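Local coordinates for protein neutral ceramidase (PDB 2ZWS) that hydrolyses the N-acyl linkage of ceramides to give sphingosine and a free fatty acid, and also runs the reverse synthesis, using a bound zinc ion, at residues Val392-Met397 against Gly407-Phe412. Numbering follows the deposited sequence.
Sequences VLPIQM and GAPAEF. With ZN (zinc ion), chain B.
Gly407 N donates to Gln396 O over 2.9 Å, and the N-H...O angle of 174° makes this antiparallel backbone bond nearly straight. It marks the last rung of the hairpin of strands 392-400 and 403-407, the middle pair of a four-stranded mixed sheet edged by 295-303 and 435-439. CA atoms are 5.2 Å apart at Gln396 and Gly407 but 6.6 Å at Pro394 and Pro409, so 407-412 peels away.

Apolar packing takes over where the pairing stops. The ring of Pro409 leans on the strand, its CB 4.0 Å from Pro394 CD. Pro409 CG also meets Leu393 CB at 4.1 Å, while Ile395 CD1 approaches Pro409 CD. Pro409 CD lies 3.2 Å from Pro394 O; a proline nitrogen has no proton to offer, so across this contact the carbonyl meets ring carbons CD and CG rather than an N-H. Tyr475 of helix 471-488 touches both Leu393 and Pro409.

The amide of Gln396 lies on the sheet face above Gly407. CG anti to the backbone N (chi1 -172°) and CD anti to CA (chi2 178°) carry it out to where NE2 bonds to Val91 O.

Glu411 chelates zinc unevenly, OE1 at 2.1 Å and OE2 at 2.5 Å; His97, His204, Tyr448 and a water complete the site, and Tyr441 and Tyr445 hydroxyls hydrogen-bond to OE1 and OE2, respectively. Tyr445 and Gln68, which lies near Pro394, probably bind substrate.

One backbone bond and a buried proline thus tie the departing chain to the sheet just before it delivers the zinc-binding carboxylate, probably beside the substrate site.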
ATOM      1  N   VAL A 392     -17.333  11.915   2.065  1.00 15.15           N
ATOM      2  CA  VAL A 392     -16.559  13.041   2.603  1.00 13.70           C
ATOM      3  C   VAL A 392     -15.108  12.627   2.457  1.00 13.86           C
ATOM      4  O   VAL A 392     -14.707  11.606   3.019  1.00 14.42           O
ATOM      5  CB  VAL A 392     -16.905  13.330   4.090  1.00 14.54           C
ATOM      6  CG1 VAL A 392     -15.918  14.363   4.695  1.00 13.69           C
ATOM      7  CG2 VAL A 392     -18.381  13.747   4.235  1.00 15.12           C
ATOM      8  N   LEU A 393     -14.350  13.387   1.679  1.00 13.04           N
ATOM      9  CA  LEU A 393     -13.019  12.929   1.262  1.00 12.44           C
ATOM     10  C   LEU A 393     -11.923  13.932   1.605  1.00 12.38           C
ATOM     11  O   LEU A 393     -12.150  15.142   1.542  1.00 13.41           O
ATOM     12  CB  LEU A 393     -13.009  12.634  -0.248  1.00 11.98           C
ATOM     13  CG  LEU A 393     -13.886  11.434  -0.669  1.00 13.77           C
ATOM     14  CD1 LEU A 393     -13.951  11.394  -2.149  1.00 15.58           C
ATOM     15  CD2 LEU A 393     -13.299  10.142  -0.112  1.00 15.10           C
ATOM     16  N   PRO A 394     -10.739  13.428   2.001  1.00 12.04           N
ATOM     17  CA  PRO A 394      -9.643  14.302   2.382  1.00 11.94           C
ATOM     18  C   PRO A 394      -8.900  14.810   1.149  1.00 12.20           C
ATOM     19  O   PRO A 394      -8.612  14.030   0.214  1.00 12.15           O
ATOM     20  CB  PRO A 394      -8.729  13.370   3.190  1.00 11.85           C
ATOM     21  CG  PRO A 394      -8.903  12.005   2.536  1.00 11.84           C
ATOM     22  CD  PRO A 394     -10.380  11.994   2.088  1.00 12.61           C
ATOM     23  N   ILE A 395      -8.589  16.110   1.176  1.00 11.27           N
ATOM     24  CA  ILE A 395      -7.734  16.727   0.179  1.00 11.97           C
ATOM     25  C   ILE A 395      -6.581  17.352   0.984  1.00 11.48           C
ATOM     26  O   ILE A 395      -6.824  18.047   1.984  1.00 11.88           O
ATOM     27  CB  ILE A 395      -8.494  17.840  -0.592  1.00 11.65           C
ATOM     28  CG1 ILE A 395      -9.750  17.295  -1.340  1.00 11.70           C
ATOM     29  CG2 ILE A 395      -7.541  18.605  -1.521  1.00 13.63           C
ATOM     30  CD1 ILE A 395      -9.409  16.244  -2.368  1.00 15.93           C
ATOM     31  N   GLN A 396      -5.335  17.115   0.567  1.00 10.85           N
ATOM     32  CA  GLN A 396      -4.187  17.530   1.347  1.00 10.77           C
ATOM     33  C   GLN A 396      -3.039  17.891   0.427  1.00 11.22           C
ATOM     34  O   GLN A 396      -2.838  17.252  -0.627  1.00 10.96           O
ATOM     35  CB  GLN A 396      -3.763  16.366   2.244  1.00 11.64           C
ATOM     36  CG  GLN A 396      -2.672  16.756   3.254  1.00 10.82           C
ATOM     37  CD  GLN A 396      -2.332  15.596   4.147  1.00 13.23           C
ATOM     38  OE1 GLN A 396      -2.105  14.501   3.650  1.00 13.61           O
ATOM     39  NE2 GLN A 396      -2.315  15.820   5.478  1.00 13.09           N
ATOM     40  N   MET A 397      -2.259  18.883   0.864  1.00 12.22           N
ATOM     41  CA  MET A 397      -1.021  19.262   0.184  0.50 12.01           C
ATOM     42  C   MET A 397       0.033  19.608   1.213  1.00 12.66           C
ATOM     43  O   MET A 397      -0.262  20.280   2.213  1.00 12.80           O
ATOM     44  CB  MET A 397      -1.210  20.479  -0.725  0.50 11.91           C
ATOM     45  CG  MET A 397      -2.130  20.275  -1.907  0.50 12.36           C
ATOM     46  SD  MET A 397      -2.392  21.759  -2.904  0.50 12.92           S
ATOM     47  CE  MET A 397      -0.702  22.161  -3.363  0.50 11.12           C
ATOM     48  N   GLY A 407      -1.755  14.828  -1.753  1.00 12.83           N
ATOM     49  CA  GLY A 407      -2.268  13.529  -1.339  1.00 12.13           C
ATOM     50  C   GLY A 407      -3.717  13.453  -1.813  1.00 11.97           C
ATOM     51  O   GLY A 407      -4.570  14.226  -1.340  1.00 11.09           O
ATOM     52  N   ALA A 408      -3.993  12.541  -2.748  1.00 11.91           N
ATOM     53  CA  ALA A 408      -5.317  12.398  -3.345  1.00 12.65           C
ATOM     54  C   ALA A 408      -5.909  11.019  -3.045  1.00 11.95           C
ATOM     55  O   ALA A 408      -5.221  10.007  -3.249  1.00 12.99           O
ATOM     56  CB  ALA A 408      -5.220  12.643  -4.835  1.00 13.54           C
ATOM     57  N   PRO A 409      -7.186  10.982  -2.587  1.00 11.57           N
ATOM     58  CA  PRO A 409      -7.800   9.748  -2.092  1.00 12.18           C
ATOM     59  C   PRO A 409      -8.425   8.815  -3.115  1.00 12.21           C
ATOM     60  O   PRO A 409      -9.539   8.306  -2.906  1.00 12.69           O
ATOM     61  CB  PRO A 409      -8.883  10.268  -1.135  1.00 11.65           C
ATOM     62  CG  PRO A 409      -9.358  11.564  -1.827  1.00 11.93           C
ATOM     63  CD  PRO A 409      -8.067  12.156  -2.384  1.00 11.64           C
ATOM     64  N   ALA A 410      -7.737   8.619  -4.232  1.00 12.49           N
ATOM     65  CA  ALA A 410      -8.287   7.749  -5.274  1.00 12.22           C
ATOM     66  C   ALA A 410      -7.188   7.294  -6.250  1.00 12.54           C
ATOM     67  O   ALA A 410      -6.013   7.650  -6.092  1.00 13.26           O
ATOM     68  CB  ALA A 410      -9.414   8.480  -6.054  1.00 12.02           C
ATOM     69  N   GLU A 411      -7.582   6.495  -7.249  1.00 12.79           N
ATOM     70  CA  GLU A 411      -6.688   6.076  -8.340  1.00 13.72           C
ATOM     71  C   GLU A 411      -6.912   6.991  -9.526  1.00 14.39           C
ATOM     72  O   GLU A 411      -7.947   6.896 -10.166  1.00 15.31           O
ATOM     73  CB  GLU A 411      -6.991   4.636  -8.786  1.00 14.61           C
ATOM     74  CG  GLU A 411      -7.280   3.660  -7.671  1.00 15.15           C
ATOM     75  CD  GLU A 411      -6.978   2.227  -8.058  1.00 14.54           C
ATOM     76  OE1 GLU A 411      -6.092   1.944  -8.940  1.00 12.16           O
ATOM     77  OE2 GLU A 411      -7.614   1.349  -7.459  1.00 14.32           O
ATOM     78  N   PHE A 412      -5.948   7.851  -9.827  1.00 13.50           N
ATOM     79  CA  PHE A 412      -6.106   8.775 -10.944  1.00 13.50           C
ATOM     80  C   PHE A 412      -5.423   8.223 -12.178  1.00 14.43           C
ATOM     81  O   PHE A 412      -4.309   7.750 -12.116  1.00 13.60           O
ATOM     82  CB  PHE A 412      -5.507  10.127 -10.573  1.00 13.59           C
ATOM     83  CG  PHE A 412      -6.325  10.883  -9.564  1.00 12.46           C
ATOM     84  CD1 PHE A 412      -6.425  10.429  -8.230  1.00 10.15           C
ATOM     85  CD2 PHE A 412      -6.976  12.051  -9.919  1.00 14.14           C
ATOM     86  CE1 PHE A 412      -7.210  11.115  -7.309  1.00 11.83           C
ATOM     87  CE2 PHE A 412      -7.725  12.752  -8.984  1.00 14.20           C
ATOM     88  CZ  PHE A 412      -7.847  12.278  -7.666  1.00 14.28           C
TER
HETATM   89 ZN    ZN B 647      -6.199  -0.113  -8.929  1.00 14.79          ZN
HETATM   90  O   HOH W   1      -6.864  -2.073  -8.496  1.00 20.14           O